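PDB 4NJ5: probable histone-lysine N-methyltransferase, H3 lysine-9 specific SUVH9, which takes part in gene silencing, lacks methyltransferase activity, and may instead bind methylated DNA and recruit RNA polymerase V to chromatin in RNA-directed DNA methylation. Local coordinates for residues R248-F253 with Y265-I270; R362-R367 with R376-L381. All coordinates share one frame; numbering follows the deposited sequence.

Interaction 1: R248-F253 with Y265-I270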
ATOM      1  N   ARG A 248       1.512   8.579 -26.935  1.00 33.57           N
ATOM      2  CA  ARG A 248       1.891   7.332 -27.597  1.00 33.59           C
ATOM      3  C   ARG A 248       2.089   6.237 -26.560  1.00 32.45           C
ATOM      4  O   ARG A 248       2.367   6.527 -25.394  1.00 28.16           O
ATOM      5  CB  ARG A 248       3.199   7.507 -28.370  1.00 41.88           C
ATOM      6  CG  ARG A 248       3.220   8.639 -29.377  1.00 49.22           C
ATOM      7  CD  ARG A 248       4.633   9.186 -29.530  1.00 55.83           C
ATOM      8  NE  ARG A 248       4.797  10.015 -30.722  1.00 65.61           N
ATOM      9  CZ  ARG A 248       4.325  11.252 -30.857  1.00 70.83           C
ATOM     10  NH1 ARG A 248       3.632  11.823 -29.877  1.00 69.21           N
ATOM     11  NH2 ARG A 248       4.539  11.917 -31.985  1.00 74.14           N
ATOM     12  N   GLY A 249       1.961   4.981 -26.989  1.00 43.41           N
ATOM     13  CA  GLY A 249       2.265   3.846 -26.134  1.00 40.75           C
ATOM     14  C   GLY A 249       1.091   2.929 -25.858  1.00 41.02           C
ATOM     15  O   GLY A 249       1.240   1.707 -25.803  1.00 43.39           O
ATOM     16  N   TYR A 250      -0.085   3.516 -25.676  1.00 48.86           N
ATOM     17  CA  TYR A 250      -1.262   2.730 -25.328  1.00 48.88           C
ATOM     18  C   TYR A 250      -1.828   1.958 -26.516  1.00 51.87           C
ATOM     19  O   TYR A 250      -2.527   2.507 -27.370  1.00 53.79           O
ATOM     20  CB  TYR A 250      -2.327   3.597 -24.653  1.00 31.73           C
ATOM     21  CG  TYR A 250      -1.984   3.929 -23.220  1.00 28.68           C
ATOM     22  CD1 TYR A 250      -2.006   2.947 -22.238  1.00 29.36           C
ATOM     23  CD2 TYR A 250      -1.631   5.217 -22.847  1.00 25.90           C
ATOM     24  CE1 TYR A 250      -1.691   3.239 -20.925  1.00 26.84           C
ATOM     25  CE2 TYR A 250      -1.314   5.519 -21.535  1.00 25.64           C
ATOM     26  CZ  TYR A 250      -1.346   4.526 -20.579  1.00 25.29           C
ATOM     27  OH  TYR A 250      -1.028   4.822 -19.273  1.00 24.58           O
ATOM     28  N   ILE A 251      -1.496   0.672 -26.555  1.00 33.43           N
ATOM     29  CA  ILE A 251      -1.962  -0.231 -27.594  1.00 33.23           C
ATOM     30  C   ILE A 251      -3.448  -0.480 -27.430  1.00 31.28           C
ATOM     31  O   ILE A 251      -4.211  -0.421 -28.392  1.00 33.27           O
ATOM     32  CB  ILE A 251      -1.242  -1.586 -27.490  1.00 33.37           C
ATOM     33  CG1 ILE A 251       0.272  -1.394 -27.578  1.00 30.93           C
ATOM     34  CG2 ILE A 251      -1.745  -2.543 -28.558  1.00 33.90           C
ATOM     35  CD1 ILE A 251       1.058  -2.521 -26.954  1.00 29.49           C
ATOM     36  N   ASN A 252      -3.848  -0.754 -26.193  1.00 29.10           N
ATOM     37  CA  ASN A 252      -5.224  -1.102 -25.876  1.00 32.18           C
ATOM     38  C   ASN A 252      -5.529  -0.743 -24.424  1.00 34.79           C
ATOM     39  O   ASN A 252      -4.695  -0.957 -23.542  1.00 34.94           O
ATOM     40  CB  ASN A 252      -5.441  -2.597 -26.109  1.00 35.73           C
ATOM     41  CG  ASN A 252      -6.904  -2.973 -26.176  1.00 40.11           C
ATOM     42  OD1 ASN A 252      -7.592  -3.018 -25.156  1.00 39.04           O
ATOM     43  ND2 ASN A 252      -7.386  -3.257 -27.382  1.00 44.15           N
ATOM     44  N   PHE A 253      -6.714  -0.194 -24.171  1.00 30.02           N
ATOM     45  CA  PHE A 253      -7.055   0.262 -22.824  1.00 27.06           C
ATOM     46  C   PHE A 253      -7.807  -0.773 -21.987  1.00 25.02           C
ATOM     47  O   PHE A 253      -8.137  -0.521 -20.829  1.00 22.57           O
ATOM     48  CB  PHE A 253      -7.821   1.586 -22.867  1.00 27.83           C
ATOM     49  CG  PHE A 253      -6.933   2.792 -22.970  1.00 28.53           C
ATOM     50  CD1 PHE A 253      -6.034   3.089 -21.958  1.00 23.36           C
ATOM     51  CD2 PHE A 253      -6.997   3.629 -24.073  1.00 25.09           C
ATOM     52  CE1 PHE A 253      -5.211   4.196 -22.046  1.00 22.26           C
ATOM     53  CE2 PHE A 253      -6.180   4.737 -24.167  1.00 25.30           C
ATOM     54  CZ  PHE A 253      -5.285   5.021 -23.152  1.00 24.71           C
ATOM     55  N   TYR A 265      -5.135  -1.833 -18.645  1.00 19.14           N
ATOM     56  CA  TYR A 265      -4.339  -1.104 -19.628  1.00 21.48           C
ATOM     57  C   TYR A 265      -3.214  -1.949 -20.210  1.00 22.89           C
ATOM     58  O   TYR A 265      -2.664  -2.819 -19.537  1.00 21.26           O
ATOM     59  CB  TYR A 265      -3.721   0.148 -19.010  1.00 19.95           C
ATOM     60  CG  TYR A 265      -4.674   1.289 -18.738  1.00 18.00           C
ATOM     61  CD1 TYR A 265      -6.052   1.127 -18.826  1.00 18.53           C
ATOM     62  CD2 TYR A 265      -4.184   2.540 -18.396  1.00 18.54           C
ATOM     63  CE1 TYR A 265      -6.910   2.185 -18.573  1.00 20.25           C
ATOM     64  CE2 TYR A 265      -5.025   3.595 -18.146  1.00 22.65           C
ATOM     65  CZ  TYR A 265      -6.385   3.418 -18.231  1.00 21.00           C
ATOM     66  OH  TYR A 265      -7.211   4.486 -17.976  1.00 22.11           O
ATOM     67  N   LEU A 266      -2.868  -1.673 -21.462  1.00 19.74           N
ATOM     68  CA  LEU A 266      -1.706  -2.282 -22.094  1.00 20.34           C
ATOM     69  C   LEU A 266      -0.845  -1.188 -22.708  1.00 21.29           C
ATOM     70  O   LEU A 266      -1.264  -0.510 -23.645  1.00 22.07           O
ATOM     71  CB  LEU A 266      -2.130  -3.280 -23.168  1.00 28.53           C
ATOM     72  CG  LEU A 266      -0.951  -3.910 -23.910  1.00 29.83           C
ATOM     73  CD1 LEU A 266      -0.118  -4.744 -22.951  1.00 29.94           C
ATOM     74  CD2 LEU A 266      -1.420  -4.742 -25.090  1.00 28.86           C
ATOM     75  N   PHE A 267       0.361  -1.022 -22.180  1.00 29.20           N
ATOM     76  CA  PHE A 267       1.216   0.094 -22.559  1.00 31.25           C
ATOM     77  C   PHE A 267       2.575  -0.377 -23.053  1.00 31.64           C
ATOM     78  O   PHE A 267       3.169  -1.286 -22.483  1.00 29.26           O
ATOM     79  CB  PHE A 267       1.396   1.033 -21.368  1.00 27.41           C
ATOM     80  CG  PHE A 267       2.178   2.269 -21.687  1.00 30.54           C
ATOM     81  CD1 PHE A 267       1.584   3.320 -22.366  1.00 30.68           C
ATOM     82  CD2 PHE A 267       3.504   2.387 -21.301  1.00 29.58           C
ATOM     83  CE1 PHE A 267       2.300   4.464 -22.661  1.00 32.71           C
ATOM     84  CE2 PHE A 267       4.225   3.529 -21.591  1.00 31.14           C
ATOM     85  CZ  PHE A 267       3.621   4.569 -22.273  1.00 32.05           C
ATOM     86  N   ASN A 268       3.066   0.252 -24.115  1.00 32.13           N
ATOM     87  CA  ASN A 268       4.362  -0.101 -24.683  1.00 30.88           C
ATOM     88  C   ASN A 268       5.006   1.093 -25.377  1.00 30.32           C
ATOM     89  O   ASN A 268       4.674   1.414 -26.518  1.00 30.56           O
ATOM     90  CB  ASN A 268       4.216  -1.281 -25.649  1.00 35.94           C
ATOM     91  CG  ASN A 268       5.540  -1.711 -26.268  1.00 42.27           C
ATOM     92  OD1 ASN A 268       6.610  -1.256 -25.868  1.00 47.54           O
ATOM     93  ND2 ASN A 268       5.466  -2.603 -27.251  1.00 39.93           N
ATOM     94  N   ASP A 269       5.925   1.748 -24.672  1.00 26.18           N
ATOM     95  CA  ASP A 269       6.637   2.906 -25.207  1.00 30.08           C
ATOM     96  C   ASP A 269       8.063   2.538 -25.593  1.00 34.73           C
ATOM     97  O   ASP A 269       8.921   3.408 -25.731  1.00 33.60           O
ATOM     98  CB  ASP A 269       6.645   4.053 -24.193  1.00 37.42           C
ATOM     99  CG  ASP A 269       7.435   3.724 -22.935  1.00 39.44           C
ATOM    100  OD1 ASP A 269       7.712   2.531 -22.687  1.00 41.96           O
ATOM    101  OD2 ASP A 269       7.769   4.662 -22.182  1.00 37.43           O
ATOM    102  N   ILE A 270       8.306   1.241 -25.767  1.00 50.17           N
ATOM    103  CA  ILE A 270       9.641   0.729 -26.065  1.00 52.26           C
ATOM    104  C   ILE A 270       9.750   0.187 -27.496  1.00 55.85           C
ATOM    105  O   ILE A 270      10.635   0.594 -28.248  1.00 62.75           O
ATOM    106  CB  ILE A 270      10.059  -0.349 -25.038  1.00 44.72           C
ATOM    107  CG1 ILE A 270      10.345   0.296 -23.673  1.00 41.45           C
ATOM    108  CG2 ILE A 270      11.267  -1.133 -25.536  1.00 41.82           C
ATOM    109  CD1 ILE A 270      10.543  -0.703 -22.549  1.00 41.33           C
TER
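Phe-267 turns its ring edge to the face of Tyr-250, placing Phe-267 CD1 over the ring centre, with the two planes at 59°. On the opposite Tyr-250 face lies CE1 of Phe-253, offset toward the rim. Phe-253 in turn directs an edge at Tyr-265, its CD1 3.6 Å from Tyr-265 CE1, which completes a tight four-residue aromatic cluster. CG of Phe-267 is anti to its backbone N (chi1 -176°), and beyond it CE1 comes within 3.5 Å of Gly-249 CA, an approach made possible by the missing side chain. The hydroxyls also have partners: Tyr-250 OH bonds Glu-364 and Arg-246, Tyr-265 OH the carbonyl of Leu-238.

The opposite face has fewer contacts: Ile-251 CD1 touches Leu-266 CD2 at 3.8 Å and Asn-268 CB at 3.6 Å. The loose part is the end beyond Gly-249, where the exposed Arg-248 and Asp-269 lead their charged ends away. Backbone bonds run from Asn-268 N to Gly-249 O (2.9 Å) and from Leu-266 N to Asn-252 O (2.9 Å); between them, Ile-251 N to Leu-266 O is weak. Tyr-250 pairs with Phe-267 but Asn-252 with Leu-266, a one-residue register shift that defines a beta bulge in an antiparallel hairpin at the margin of a four-stranded mixed sheet.

Interaction 2: R362-R367 with R376-L381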
ATOM      1  N   ARG A 362      -7.527  -0.460 -11.025  1.00 18.59           N
ATOM      2  CA  ARG A 362      -7.115  -0.226 -12.402  1.00 22.20           C
ATOM      3  C   ARG A 362      -5.630  -0.544 -12.556  1.00 21.94           C
ATOM      4  O   ARG A 362      -4.774   0.108 -11.956  1.00 22.52           O
ATOM      5  CB  ARG A 362      -7.424   1.212 -12.828  1.00 32.39           C
ATOM      6  CG  ARG A 362      -7.399   1.441 -14.337  1.00 41.59           C
ATOM      7  CD  ARG A 362      -7.962   2.812 -14.713  1.00 47.89           C
ATOM      8  NE  ARG A 362      -9.406   2.798 -14.925  1.00 50.85           N
ATOM      9  CZ  ARG A 362     -10.310   3.002 -13.971  1.00 53.95           C
ATOM     10  NH1 ARG A 362     -11.602   2.971 -14.264  1.00 52.71           N
ATOM     11  NH2 ARG A 362      -9.925   3.234 -12.722  1.00 56.60           N
ATOM     12  N   LEU A 363      -5.333  -1.566 -13.352  1.00 20.79           N
ATOM     13  CA  LEU A 363      -3.961  -2.020 -13.527  1.00 18.78           C
ATOM     14  C   LEU A 363      -3.458  -1.793 -14.948  1.00 21.44           C
ATOM     15  O   LEU A 363      -4.236  -1.562 -15.879  1.00 20.31           O
ATOM     16  CB  LEU A 363      -3.842  -3.503 -13.179  1.00 20.10           C
ATOM     17  CG  LEU A 363      -4.374  -3.936 -11.815  1.00 19.79           C
ATOM     18  CD1 LEU A 363      -4.279  -5.449 -11.675  1.00 16.95           C
ATOM     19  CD2 LEU A 363      -3.611  -3.236 -10.706  1.00 21.15           C
ATOM     20  N   GLU A 364      -2.142  -1.886 -15.100  1.00 19.78           N
ATOM     21  CA  GLU A 364      -1.484  -1.631 -16.367  1.00 20.72           C
ATOM     22  C   GLU A 364      -0.387  -2.655 -16.616  1.00 22.14           C
ATOM     23  O   GLU A 364       0.506  -2.846 -15.787  1.00 25.09           O
ATOM     24  CB  GLU A 364      -0.911  -0.213 -16.379  1.00 22.80           C
ATOM     25  CG  GLU A 364      -0.031   0.112 -17.569  1.00 25.09           C
ATOM     26  CD  GLU A 364       0.253   1.602 -17.679  1.00 28.82           C
ATOM     27  OE1 GLU A 364      -0.673   2.359 -18.047  1.00 26.66           O
ATOM     28  OE2 GLU A 364       1.398   2.016 -17.391  1.00 26.83           O
ATOM     29  N   VAL A 365      -0.487  -3.331 -17.754  1.00 25.14           N
ATOM     30  CA  VAL A 365       0.535  -4.253 -18.217  1.00 22.83           C
ATOM     31  C   VAL A 365       1.419  -3.471 -19.171  1.00 25.01           C
ATOM     32  O   VAL A 365       0.964  -3.021 -20.218  1.00 26.53           O
ATOM     33  CB  VAL A 365      -0.091  -5.446 -18.958  1.00 21.55           C
ATOM     34  CG1 VAL A 365       0.990  -6.368 -19.509  1.00 22.06           C
ATOM     35  CG2 VAL A 365      -1.025  -6.205 -18.032  1.00 20.58           C
ATOM     36  N   PHE A 366       2.678  -3.287 -18.804  1.00 22.83           N
ATOM     37  CA  PHE A 366       3.555  -2.423 -19.572  1.00 23.99           C
ATOM     38  C   PHE A 366       4.799  -3.160 -20.044  1.00 30.22           C
ATOM     39  O   PHE A 366       5.302  -4.057 -19.365  1.00 26.90           O
ATOM     40  CB  PHE A 366       3.948  -1.194 -18.751  1.00 25.10           C
ATOM     41  CG  PHE A 366       4.804  -1.513 -17.565  1.00 26.06           C
ATOM     42  CD1 PHE A 366       4.234  -1.955 -16.383  1.00 27.15           C
ATOM     43  CD2 PHE A 366       6.180  -1.373 -17.632  1.00 25.32           C
ATOM     44  CE1 PHE A 366       5.018  -2.255 -15.289  1.00 28.84           C
ATOM     45  CE2 PHE A 366       6.973  -1.669 -16.543  1.00 27.44           C
ATOM     46  CZ  PHE A 366       6.391  -2.112 -15.368  1.00 30.75           C
ATOM     47  N   ARG A 367       5.282  -2.778 -21.218  1.00 31.03           N
ATOM     48  CA  ARG A 367       6.487  -3.358 -21.776  1.00 30.15           C
ATOM     49  C   ARG A 367       7.681  -2.896 -20.953  1.00 30.85           C
ATOM     50  O   ARG A 367       7.708  -1.766 -20.461  1.00 28.11           O
ATOM     51  CB  ARG A 367       6.641  -2.937 -23.238  1.00 39.23           C
ATOM     52  CG  ARG A 367       7.851  -3.518 -23.949  1.00 42.81           C
ATOM     53  CD  ARG A 367       7.603  -4.936 -24.435  1.00 44.84           C
ATOM     54  NE  ARG A 367       8.647  -5.366 -25.358  1.00 48.04           N
ATOM     55  CZ  ARG A 367       9.738  -6.037 -24.998  1.00 48.58           C
ATOM     56  NH1 ARG A 367       9.928  -6.369 -23.729  1.00 44.39           N
ATOM     57  NH2 ARG A 367      10.638  -6.379 -25.912  1.00 50.27           N
ATOM     58  N   ARG A 376       1.717  -2.805 -13.121  1.00 22.24           N
ATOM     59  CA  ARG A 376       1.703  -1.758 -12.111  1.00 21.22           C
ATOM     60  C   ARG A 376       0.262  -1.319 -11.879  1.00 22.16           C
ATOM     61  O   ARG A 376      -0.604  -1.576 -12.708  1.00 20.77           O
ATOM     62  CB  ARG A 376       2.547  -0.568 -12.570  1.00 24.19           C
ATOM     63  CG  ARG A 376       2.181  -0.076 -13.963  1.00 31.03           C
ATOM     64  CD  ARG A 376       2.742   1.311 -14.245  1.00 32.53           C
ATOM     65  NE  ARG A 376       4.149   1.297 -14.633  1.00 28.80           N
ATOM     66  CZ  ARG A 376       4.584   1.452 -15.881  1.00 25.81           C
ATOM     67  NH1 ARG A 376       3.723   1.628 -16.872  1.00 23.94           N
ATOM     68  NH2 ARG A 376       5.885   1.436 -16.137  1.00 24.48           N
ATOM     69  N   SER A 377       0.004  -0.658 -10.756  1.00 24.43           N
ATOM     70  CA  SER A 377      -1.342  -0.192 -10.442  1.00 26.22           C
ATOM     71  C   SER A 377      -1.467   1.322 -10.573  1.00 25.79           C
ATOM     72  O   SER A 377      -0.579   2.057 -10.146  1.00 29.66           O
ATOM     73  CB  SER A 377      -1.728  -0.612  -9.024  1.00 22.27           C
ATOM     74  OG  SER A 377      -2.945  -0.002  -8.630  1.00 23.91           O
ATOM     75  N   LEU A 378      -2.571   1.788 -11.156  1.00 22.54           N
ATOM     76  CA  LEU A 378      -2.848   3.223 -11.196  1.00 24.96           C
ATOM     77  C   LEU A 378      -3.379   3.685  -9.847  1.00 24.34           C
ATOM     78  O   LEU A 378      -3.303   4.866  -9.503  1.00 24.72           O
ATOM     79  CB  LEU A 378      -3.860   3.582 -12.288  1.00 24.83           C
ATOM     80  CG  LEU A 378      -3.675   3.061 -13.717  1.00 31.67           C
ATOM     81  CD1 LEU A 378      -4.576   3.822 -14.677  1.00 34.61           C
ATOM     82  CD2 LEU A 378      -2.236   3.139 -14.179  1.00 28.54           C
ATOM     83  N   ASP A 379      -3.924   2.745  -9.085  1.00 21.99           N
ATOM     84  CA  ASP A 379      -4.525   3.068  -7.801  1.00 21.70           C
ATOM     85  C   ASP A 379      -3.531   2.847  -6.673  1.00 25.89           C
ATOM     86  O   ASP A 379      -2.536   2.140  -6.832  1.00 26.43           O
ATOM     87  CB  ASP A 379      -5.775   2.218  -7.565  1.00 23.26           C
ATOM     88  CG  ASP A 379      -6.778   2.325  -8.702  1.00 25.26           C
ATOM     89  OD1 ASP A 379      -6.862   3.407  -9.320  1.00 19.84           O
ATOM     90  OD2 ASP A 379      -7.478   1.327  -8.980  1.00 25.86           O
ATOM     91  N   VAL A 380      -3.800   3.472  -5.537  1.00 25.36           N
ATOM     92  CA  VAL A 380      -3.033   3.220  -4.333  1.00 21.27           C
ATOM     93  C   VAL A 380      -3.419   1.838  -3.831  1.00 22.93           C
ATOM     94  O   VAL A 380      -4.592   1.474  -3.848  1.00 22.37           O
ATOM     95  CB  VAL A 380      -3.341   4.285  -3.260  1.00 18.73           C
ATOM     96  CG1 VAL A 380      -2.881   3.830  -1.885  1.00 18.41           C
ATOM     97  CG2 VAL A 380      -2.704   5.620  -3.641  1.00 19.67           C
ATOM     98  N   LEU A 381      -2.430   1.053  -3.421  1.00 22.48           N
ATOM     99  CA  LEU A 381      -2.708  -0.250  -2.841  1.00 20.16           C
ATOM    100  C   LEU A 381      -2.190  -0.285  -1.416  1.00 20.26           C
ATOM    101  O   LEU A 381      -1.011  -0.024  -1.170  1.00 21.97           O
ATOM    102  CB  LEU A 381      -2.057  -1.359  -3.663  1.00 16.39           C
ATOM    103  CG  LEU A 381      -2.481  -1.441  -5.127  1.00 16.34           C
ATOM    104  CD1 LEU A 381      -1.612  -2.445  -5.852  1.00 16.29           C
ATOM    105  CD2 LEU A 381      -3.952  -1.818  -5.235  1.00 16.08           C
TER
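Arg-376 lays its guanidinium flat on the Phe-366 ring, the planes only 13° apart and CZ 3.5 Å from the ring centroid, a stacked cation-pi pair. NH2 sits above that face, offset toward the rim. The Arg-376 side chain starts with CG between the backbone N and carbonyl carbon (chi1 51°), runs beside Glu-364 and bends at chi3. Its NH1 forms a salt bridge with Glu-364 OE2, although the modelled separation is too short to be taken literally. Along the backbone, Arg-376 and Glu-364 exchange two hydrogen bonds, N to O each way, the mark of an antiparallel hydrogen-bonded pair.

Ser-377 follows as the non-hydrogen-bonded partner of Leu-363, whose CD2 is 3.6 Å from Ser-377 CB. Leu-378 then gives its N to Arg-362 O (2.9 Å) and packs CD1 at 3.5 Å against Arg-362 CD. At Asp-379, OD2 accepts Arg-362 N at 2.7 Å, met from above the carboxylate plane, while OD1 bridges to Lys-239.

Glu-364 OE2 also takes a salt bridge from Arg-246, whose guanidinium lies close to that of Arg-376. A buried carboxylate thus meets two neighbouring cationic groups, one at a doubtful distance; this would be expected to favour its ionised form and to offset their mutual repulsion.

Overall arrangement
Following the chain from the N terminus, interaction 1 comes first: 248-253 and 265-270 close an 11-residue connection. Interaction 2 does the same for the eight residues between 362-367 and 376-381. The two hairpins are in series, neither nested nor crossed. In space they merge, their centres about 12 Å apart, because strands 264-267 and 363-367 are parallel neighbours in one four-stranded sheet; Tyr-265 O lies 2.9 Å from Val-365 N. The sheet order 250-252, 264-267, 363-367, 373-377 therefore follows the sequence, with 250-252 of the first hairpin at one margin and 373-377 of the second at the other. It joins chain that includes part of the Pre-SET sequence range to the start of the SET range.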